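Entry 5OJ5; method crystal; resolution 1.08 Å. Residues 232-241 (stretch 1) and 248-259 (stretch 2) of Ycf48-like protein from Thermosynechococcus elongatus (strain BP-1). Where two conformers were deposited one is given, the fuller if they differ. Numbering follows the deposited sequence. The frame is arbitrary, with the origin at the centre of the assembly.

Stretch 1 232-241: FTPDGRLWMI
Stretch 2, residues 248-259: AFSDPDNSENWG

This contact is a short antiparallel beta pairing, with a methionine and a leucine packed against a tryptophan on one side and an arginine held beside the end of the pairing. Strand 238-241 runs against the strand that contains Ala248 and Phe249. Their axes come within 4.8 Å, and their N-to-C directions differ by 151°. Trp239 faces Phe249 as a non-hydrogen-bonded pair, and Met240 faces Ala248 as a hydrogen-bonded pair. Backbone angles are extended, from -105/153 at Leu238 to -136/146 at Met240, and -154/163 at Ala248.

Met240 N donates to Ala248 O at 2.9 Å, and Ala248 N donates to Met240 O at 3.0 Å. Ser250 N donates to Leu238 O at 2.9 Å. The return bond uses a side chain: Leu238 N donates to Ser250 OG at 2.9 Å, nearly straight at 171°. Ser250 has chi1 p, at 67°. Between these bonds the non-hydrogen-bonded pair brings Phe249 CA to 3.4 Å from Leu238 O and Trp239 CA to 3.3 Å from Ala248 O, both CA-H...O contacts.

Trp239 and Phe249 share one face of the sheet. Trp239 CB lies 3.8 Å from Phe249 CD1. Trp239 chi1 is p and its indole end leads away; Phe249 chi1 is m. Thr233 CG2 meets the edge of the Phe249 ring, 4.2 Å from CD1.

Met240 and Ala248 share the other face, with Met240 CG 3.9 Å from Ala248 CB. Met240 takes chi angles p, t, p, which bring its end over the Trp258 ring. Met240 CE sits 3.4 Å from the centroid of the Trp258 six-membered ring, only 2° off the normal, a CH-pi contact. Met240 SD is 4.3 Å from that Trp258 centroid, also over the face. Leu238, with chi angles m, t, places CB 3.5 Å from Trp258 CH2. Trp258 has chi1 m and chi2 85°.

Arg237 takes chi angles m, t, m and 144°. A salt bridge joins Arg237 NE to Asp235 OD1 at 2.8 Å, and Arg237 NH2 donates to Asp235 OD2 at 3.0 Å. With both bonds made, the guanidinium lies beside stretch 2, where Arg237 NH1 is 3.6 Å from Phe249 CB. One water accepts from Arg237 NH1 at 2.9 Å and donates to Ser250 O at 2.8 Å.

Type I turns at 251-254 and 254-257 return the chain, and Gly259 N donates to Phe249 O at 3.0 Å.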

ATOM      1  N   PHE A 232       2.389  10.076  -2.038  1.00  9.86           N
ATOM      2  CA  PHE A 232       2.335  11.419  -1.484  1.00 10.36           C
ATOM      3  C   PHE A 232       3.184  11.528  -0.241  1.00 11.20           C
ATOM      4  O   PHE A 232       3.281  10.575   0.531  1.00 13.51           O
ATOM      5  CB  PHE A 232       0.882  11.777  -1.151  1.00 11.10           C
ATOM      6  CG  PHE A 232      -0.007  11.773  -2.361  1.00 11.23           C
ATOM      7  CD1 PHE A 232      -0.159  12.919  -3.107  1.00 12.65           C
ATOM      8  CD2 PHE A 232      -0.684  10.609  -2.759  1.00 12.39           C
ATOM      9  CE1 PHE A 232      -0.963  12.918  -4.246  1.00 14.32           C
ATOM     10  CE2 PHE A 232      -1.487  10.618  -3.905  1.00 13.27           C
ATOM     11  CZ  PHE A 232      -1.627  11.761  -4.618  1.00 14.43           C
ATOM     12  N   THR A 233       3.813  12.692  -0.054  1.00 11.01           N
ATOM     13  CA  THR A 233       4.503  12.976   1.198  1.00 11.47           C
ATOM     14  C   THR A 233       3.529  13.583   2.191  1.00 13.03           C
ATOM     15  O   THR A 233       2.422  13.946   1.809  1.00 17.59           O
ATOM     16  CB  THR A 233       5.627  13.975   0.951  1.00 11.88           C
ATOM     17  OG1 THR A 233       5.041  15.271   0.744  1.00 14.43           O
ATOM     18  CG2 THR A 233       6.513  13.585  -0.224  1.00 12.37           C
ATOM     19  N   PRO A 234       3.901  13.754   3.462  1.00 12.30           N
ATOM     20  CA  PRO A 234       3.011  14.392   4.438  1.00 14.22           C
ATOM     21  C   PRO A 234       3.059  15.906   4.407  1.00 12.69           C
ATOM     22  O   PRO A 234       2.553  16.557   5.322  1.00 13.96           O
ATOM     23  CB  PRO A 234       3.535  13.885   5.793  1.00 17.76           C
ATOM     24  CG  PRO A 234       4.625  12.985   5.518  1.00 15.03           C
ATOM     25  CD  PRO A 234       5.060  13.139   4.119  1.00 14.27           C
ATOM     26  N   ASP A 235       3.626  16.482   3.363  1.00 14.43           N
ATOM     27  CA  ASP A 235       3.687  17.928   3.230  1.00 14.72           C
ATOM     28  C   ASP A 235       3.230  18.383   1.854  1.00 13.89           C
ATOM     29  O   ASP A 235       3.499  19.510   1.456  1.00 18.12           O
ATOM     30  CB  ASP A 235       5.064  18.494   3.552  1.00 18.51           C
ATOM     31  CG  ASP A 235       6.165  17.779   2.801  1.00 22.40           C
ATOM     32  OD1 ASP A 235       5.996  17.445   1.624  1.00 21.53           O
ATOM     33  OD2 ASP A 235       7.212  17.501   3.418  1.00 27.83           O
ATOM     34  N   GLY A 236       2.492  17.560   1.132  1.00 13.88           N
ATOM     35  CA  GLY A 236       1.849  18.032  -0.075  1.00 16.36           C
ATOM     36  C   GLY A 236       2.662  17.863  -1.338  1.00 16.14           C
ATOM     37  O   GLY A 236       2.346  18.507  -2.350  1.00 22.17           O
ATOM     38  N   ARG A 237       3.684  17.033  -1.323  1.00 13.10           N
ATOM     39  CA  ARG A 237       4.488  16.713  -2.497  1.00 12.58           C
ATOM     40  C   ARG A 237       4.210  15.277  -2.923  1.00 11.67           C
ATOM     41  O   ARG A 237       3.539  14.508  -2.224  1.00 12.26           O
ATOM     42  CB  ARG A 237       5.975  16.904  -2.189  1.00 14.10           C
ATOM     43  CG  ARG A 237       6.370  18.360  -1.905  1.00 18.11           C
ATOM     44  CD  ARG A 237       7.846  18.446  -1.517  1.00 22.03           C
ATOM     45  NE  ARG A 237       8.038  17.811  -0.228  1.00 22.08           N
ATOM     46  CZ  ARG A 237       9.104  17.097   0.146  1.00 21.50           C
ATOM     47  NH1 ARG A 237      10.147  16.876  -0.659  1.00 23.11           N
ATOM     48  NH2 ARG A 237       9.105  16.569   1.353  1.00 23.87           N
ATOM     49  N   LEU A 238       4.754  14.925  -4.080  1.00 12.34           N
ATOM     50  CA  LEU A 238       4.817  13.561  -4.573  1.00 11.58           C
ATOM     51  C   LEU A 238       6.231  13.026  -4.421  1.00 11.13           C
ATOM     52  O   LEU A 238       7.219  13.766  -4.483  1.00 12.12           O
ATOM     53  CB  LEU A 238       4.423  13.484  -6.040  1.00 13.15           C
ATOM     54  CG  LEU A 238       2.981  13.832  -6.470  1.00 16.98           C
ATOM     55  CD1 LEU A 238       2.866  14.016  -8.016  1.00 19.11           C
ATOM     56  CD2 LEU A 238       2.069  12.773  -6.020  1.00 19.94           C
ATOM     57  N   TRP A 239       6.310  11.697  -4.296  1.00 10.40           N
ATOM     58  CA  TRP A 239       7.566  10.976  -4.409  1.00 10.34           C
ATOM     59  C   TRP A 239       7.431   9.962  -5.535  1.00  9.81           C
ATOM     60  O   TRP A 239       6.334   9.513  -5.857  1.00  9.94           O
ATOM     61  CB  TRP A 239       7.970  10.286  -3.083  1.00 10.49           C
ATOM     62  CG  TRP A 239       6.962   9.336  -2.505  1.00  9.94           C
ATOM     63  CD1 TRP A 239       6.063   9.599  -1.500  1.00 10.26           C
ATOM     64  CD2 TRP A 239       6.759   7.971  -2.878  1.00  9.31           C
ATOM     65  NE1 TRP A 239       5.323   8.482  -1.214  1.00  9.78           N
ATOM     66  CE2 TRP A 239       5.722   7.469  -2.052  1.00  8.93           C
ATOM     67  CE3 TRP A 239       7.348   7.106  -3.813  1.00  9.93           C
ATOM     68  CZ2 TRP A 239       5.264   6.157  -2.140  1.00  9.51           C
ATOM     69  CZ3 TRP A 239       6.866   5.793  -3.912  1.00  9.99           C
ATOM     70  CH2 TRP A 239       5.830   5.339  -3.084  1.00  9.76           C
ATOM     71  N   MET A 240       8.576   9.576  -6.089  1.00  9.70           N
ATOM     72  CA  MET A 240       8.652   8.505  -7.063  1.00  9.94           C
ATOM     73  C   MET A 240       9.817   7.577  -6.772  1.00  9.59           C
ATOM     74  O   MET A 240      10.886   8.021  -6.337  1.00 10.26           O
ATOM     75  CB  MET A 240       8.764   9.027  -8.524  1.00 11.18           C
ATOM     76  CG  MET A 240       9.985   9.869  -8.807  1.00 11.94           C
ATOM     77  SD  MET A 240      10.165  10.311 -10.550  1.00 14.23           S
ATOM     78  CE  MET A 240       8.699  11.119 -10.930  1.00 16.11           C
ATOM     79  N   ILE A 241       9.603   6.306  -7.067  1.00  9.48           N
ATOM     80  CA  ILE A 241      10.640   5.281  -7.178  1.00  9.89           C
ATOM     81  C   ILE A 241      10.736   4.914  -8.653  1.00 10.26           C
ATOM     82  O   ILE A 241       9.712   4.602  -9.279  1.00 10.49           O
ATOM     83  CB  ILE A 241      10.290   4.029  -6.363  1.00 10.32           C
ATOM     84  CG1 ILE A 241      10.274   4.354  -4.872  1.00 10.61           C
ATOM     85  CG2 ILE A 241      11.282   2.904  -6.701  1.00 12.37           C
ATOM     86  CD1 ILE A 241       9.666   3.236  -4.018  1.00 11.17           C
ATOM     87  N   ALA A 248      12.957  10.248  -6.313  1.00 12.47           N
ATOM     88  CA  ALA A 248      12.913  11.704  -6.411  1.00 13.28           C
ATOM     89  C   ALA A 248      11.647  12.241  -5.762  1.00 13.52           C
ATOM     90  O   ALA A 248      10.686  11.503  -5.507  1.00 12.26           O
ATOM     91  CB  ALA A 248      13.005  12.184  -7.874  1.00 15.21           C
ATOM     92  N   PHE A 249      11.656  13.545  -5.484  1.00 14.63           N
ATOM     93  CA  PHE A 249      10.547  14.245  -4.852  1.00 14.49           C
ATOM     94  C   PHE A 249      10.174  15.458  -5.686  1.00 15.13           C
ATOM     95  O   PHE A 249      11.039  16.133  -6.259  1.00 16.65           O
ATOM     96  CB  PHE A 249      10.943  14.730  -3.447  1.00 15.73           C
ATOM     97  CG  PHE A 249      11.336  13.615  -2.527  1.00 15.09           C
ATOM     98  CD1 PHE A 249      10.373  12.968  -1.792  1.00 15.64           C
ATOM     99  CD2 PHE A 249      12.641  13.170  -2.443  1.00 16.53           C
ATOM    100  CE1 PHE A 249      10.720  11.900  -0.938  1.00 15.43           C
ATOM    101  CE2 PHE A 249      12.986  12.109  -1.595  1.00 17.34           C
ATOM    102  CZ  PHE A 249      12.014  11.474  -0.846  1.00 16.80           C
ATOM    103  N   SER A 250       8.880  15.763  -5.718  1.00 14.25           N
ATOM    104  CA  SER A 250       8.423  16.896  -6.498  1.00 15.56           C
ATOM    105  C   SER A 250       8.729  18.220  -5.780  1.00 17.83           C
ATOM    106  O   SER A 250       8.918  18.285  -4.558  1.00 17.78           O
ATOM    107  CB  SER A 250       6.933  16.759  -6.819  1.00 15.48           C
ATOM    108  OG  SER A 250       6.138  16.858  -5.665  1.00 14.95           O
ATOM    109  N   ASP A 251       8.786  19.278  -6.590  0.52 20.64           N
ATOM    110  CA  ASP A 251       9.102  20.629  -6.124  0.52 24.96           C
ATOM    111  C   ASP A 251       7.952  21.152  -5.272  0.52 26.83           C
ATOM    112  O   ASP A 251       6.785  20.993  -5.652  0.52 27.64           O
ATOM    113  CB  ASP A 251       9.263  21.487  -7.394  0.52 27.91           C
ATOM    114  CG  ASP A 251       9.321  23.001  -7.132  0.52 31.41           C
ATOM    115  OD1 ASP A 251       9.176  23.766  -8.114  0.52 33.78           O
ATOM    116  OD2 ASP A 251       9.518  23.438  -5.987  0.52 33.10           O
ATOM    117  N   PRO A 252       8.221  21.767  -4.116  1.00 28.93           N
ATOM    118  CA  PRO A 252       7.099  22.319  -3.341  1.00 31.95           C
ATOM    119  C   PRO A 252       6.290  23.374  -4.086  1.00 33.83           C
ATOM    120  O   PRO A 252       5.078  23.470  -3.870  1.00 35.60           O
ATOM    121  CB  PRO A 252       7.772  22.869  -2.072  1.00 33.53           C
ATOM    122  CG  PRO A 252       9.241  22.894  -2.378  1.00 32.99           C
ATOM    123  CD  PRO A 252       9.485  21.800  -3.361  1.00 30.67           C
ATOM    124  N   ASP A 253       6.902  24.108  -5.012  1.00 35.13           N
ATOM    125  CA  ASP A 253       6.214  25.191  -5.709  1.00 38.30           C
ATOM    126  C   ASP A 253       5.468  24.737  -6.956  1.00 38.89           C
ATOM    127  O   ASP A 253       4.658  25.504  -7.497  1.00 40.41           O
ATOM    128  CB  ASP A 253       7.221  26.286  -6.080  1.00 41.49           C
ATOM    129  CG  ASP A 253       8.096  26.686  -4.905  1.00 45.53           C
ATOM    130  OD1 ASP A 253       7.569  27.321  -3.966  1.00 47.46           O
ATOM    131  OD2 ASP A 253       9.305  26.359  -4.907  1.00 47.05           O
ATOM    132  N   ASN A 254       5.707  23.512  -7.424  1.00 38.31           N
ATOM    133  CA  ASN A 254       5.117  23.066  -8.682  1.00 38.86           C
ATOM    134  C   ASN A 254       5.252  21.547  -8.682  1.00 38.14           C
ATOM    135  O   ASN A 254       6.353  21.028  -8.881  1.00 36.84           O
ATOM    136  CB  ASN A 254       5.844  23.695  -9.863  1.00 40.29           C
ATOM    137  CG  ASN A 254       5.239  23.312 -11.202  1.00 41.75           C
ATOM    138  OD1 ASN A 254       4.365  22.446 -11.286  1.00 42.00           O
ATOM    139  ND2 ASN A 254       5.710  23.956 -12.267  1.00 43.40           N
ATOM    140  N   SER A 255       4.137  20.858  -8.432  1.00 38.59           N
ATOM    141  CA  SER A 255       4.169  19.408  -8.286  1.00 39.91           C
ATOM    142  C   SER A 255       4.460  18.685  -9.589  1.00 39.53           C
ATOM    143  O   SER A 255       4.673  17.468  -9.568  1.00 38.50           O
ATOM    144  CB  SER A 255       2.870  18.888  -7.661  1.00 40.96           C
ATOM    145  OG  SER A 255       1.765  19.081  -8.531  1.00 42.70           O
ATOM    146  N   GLU A 256       4.464  19.382 -10.716  1.00 39.99           N
ATOM    147  CA  GLU A 256       4.905  18.759 -11.952  1.00 41.62           C
ATOM    148  C   GLU A 256       6.390  18.941 -12.219  1.00 39.80           C
ATOM    149  O   GLU A 256       6.899  18.349 -13.178  1.00 41.34           O
ATOM    150  CB  GLU A 256       4.053  19.218 -13.136  1.00 45.73           C
ATOM    151  CG  GLU A 256       2.629  18.674 -13.077  1.00 48.79           C
ATOM    152  CD  GLU A 256       1.655  19.528 -13.853  1.00 51.34           C
ATOM    153  OE1 GLU A 256       0.430  19.450 -13.589  1.00 51.76           O
ATOM    154  OE2 GLU A 256       2.127  20.268 -14.742  1.00 52.38           O
ATOM    155  N   ASN A 257       7.098  19.698 -11.376  1.00 35.40           N
ATOM    156  CA  ASN A 257       8.550  19.801 -11.431  1.00 31.98           C
ATOM    157  C   ASN A 257       9.173  18.876 -10.384  1.00 26.92           C
ATOM    158  O   ASN A 257       8.650  18.715  -9.278  1.00 26.55           O
ATOM    159  CB  ASN A 257       9.034  21.239 -11.204  1.00 35.42           C
ATOM    160  CG  ASN A 257       9.007  22.096 -12.484  1.00 39.95           C
ATOM    161  OD1 ASN A 257       8.450  23.198 -12.485  1.00 42.40           O
ATOM    162  ND2 ASN A 257       9.617  21.602 -13.561  1.00 41.13           N
ATOM    163  N   TRP A 258      10.304  18.294 -10.730  1.00 25.00           N
ATOM    164  CA  TRP A 258      10.868  17.204  -9.955  1.00 22.63           C
ATOM    165  C   TRP A 258      12.316  17.548  -9.642  1.00 23.66           C
ATOM    166  O   TRP A 258      13.017  18.181 -10.443  1.00 26.00           O
ATOM    167  CB  TRP A 258      10.723  15.869 -10.720  1.00 22.52           C
ATOM    168  CG  TRP A 258       9.341  15.351 -10.669  1.00 20.98           C
ATOM    169  CD1 TRP A 258       8.279  15.669 -11.484  1.00 19.48           C
ATOM    170  CD2 TRP A 258       8.812  14.518  -9.660  1.00 16.41           C
ATOM    171  NE1 TRP A 258       7.143  15.047 -11.075  1.00 20.71           N
ATOM    172  CE2 TRP A 258       7.439  14.318  -9.957  1.00 17.22           C
ATOM    173  CE3 TRP A 258       9.364  13.854  -8.548  1.00 15.69           C
ATOM    174  CZ2 TRP A 258       6.639  13.534  -9.205  1.00 17.67           C
ATOM    175  CZ3 TRP A 258       8.522  13.070  -7.799  1.00 14.16           C
ATOM    176  CH2 TRP A 258       7.196  12.904  -8.155  1.00 15.44           C
ATOM    177  N   GLY A 259      12.743  17.139  -8.461  1.00 23.38           N
ATOM    178  CA  GLY A 259      14.083  17.380  -7.972  1.00 24.56           C
ATOM    179  C   GLY A 259      15.100  16.388  -8.501  1.00 24.65           C
ATOM    180  O   GLY A 259      14.831  15.584  -9.394  1.00 25.94           O
TER
HETATM  181  O   HOH W   1      11.008  18.573  -2.793  1.00 27.52           O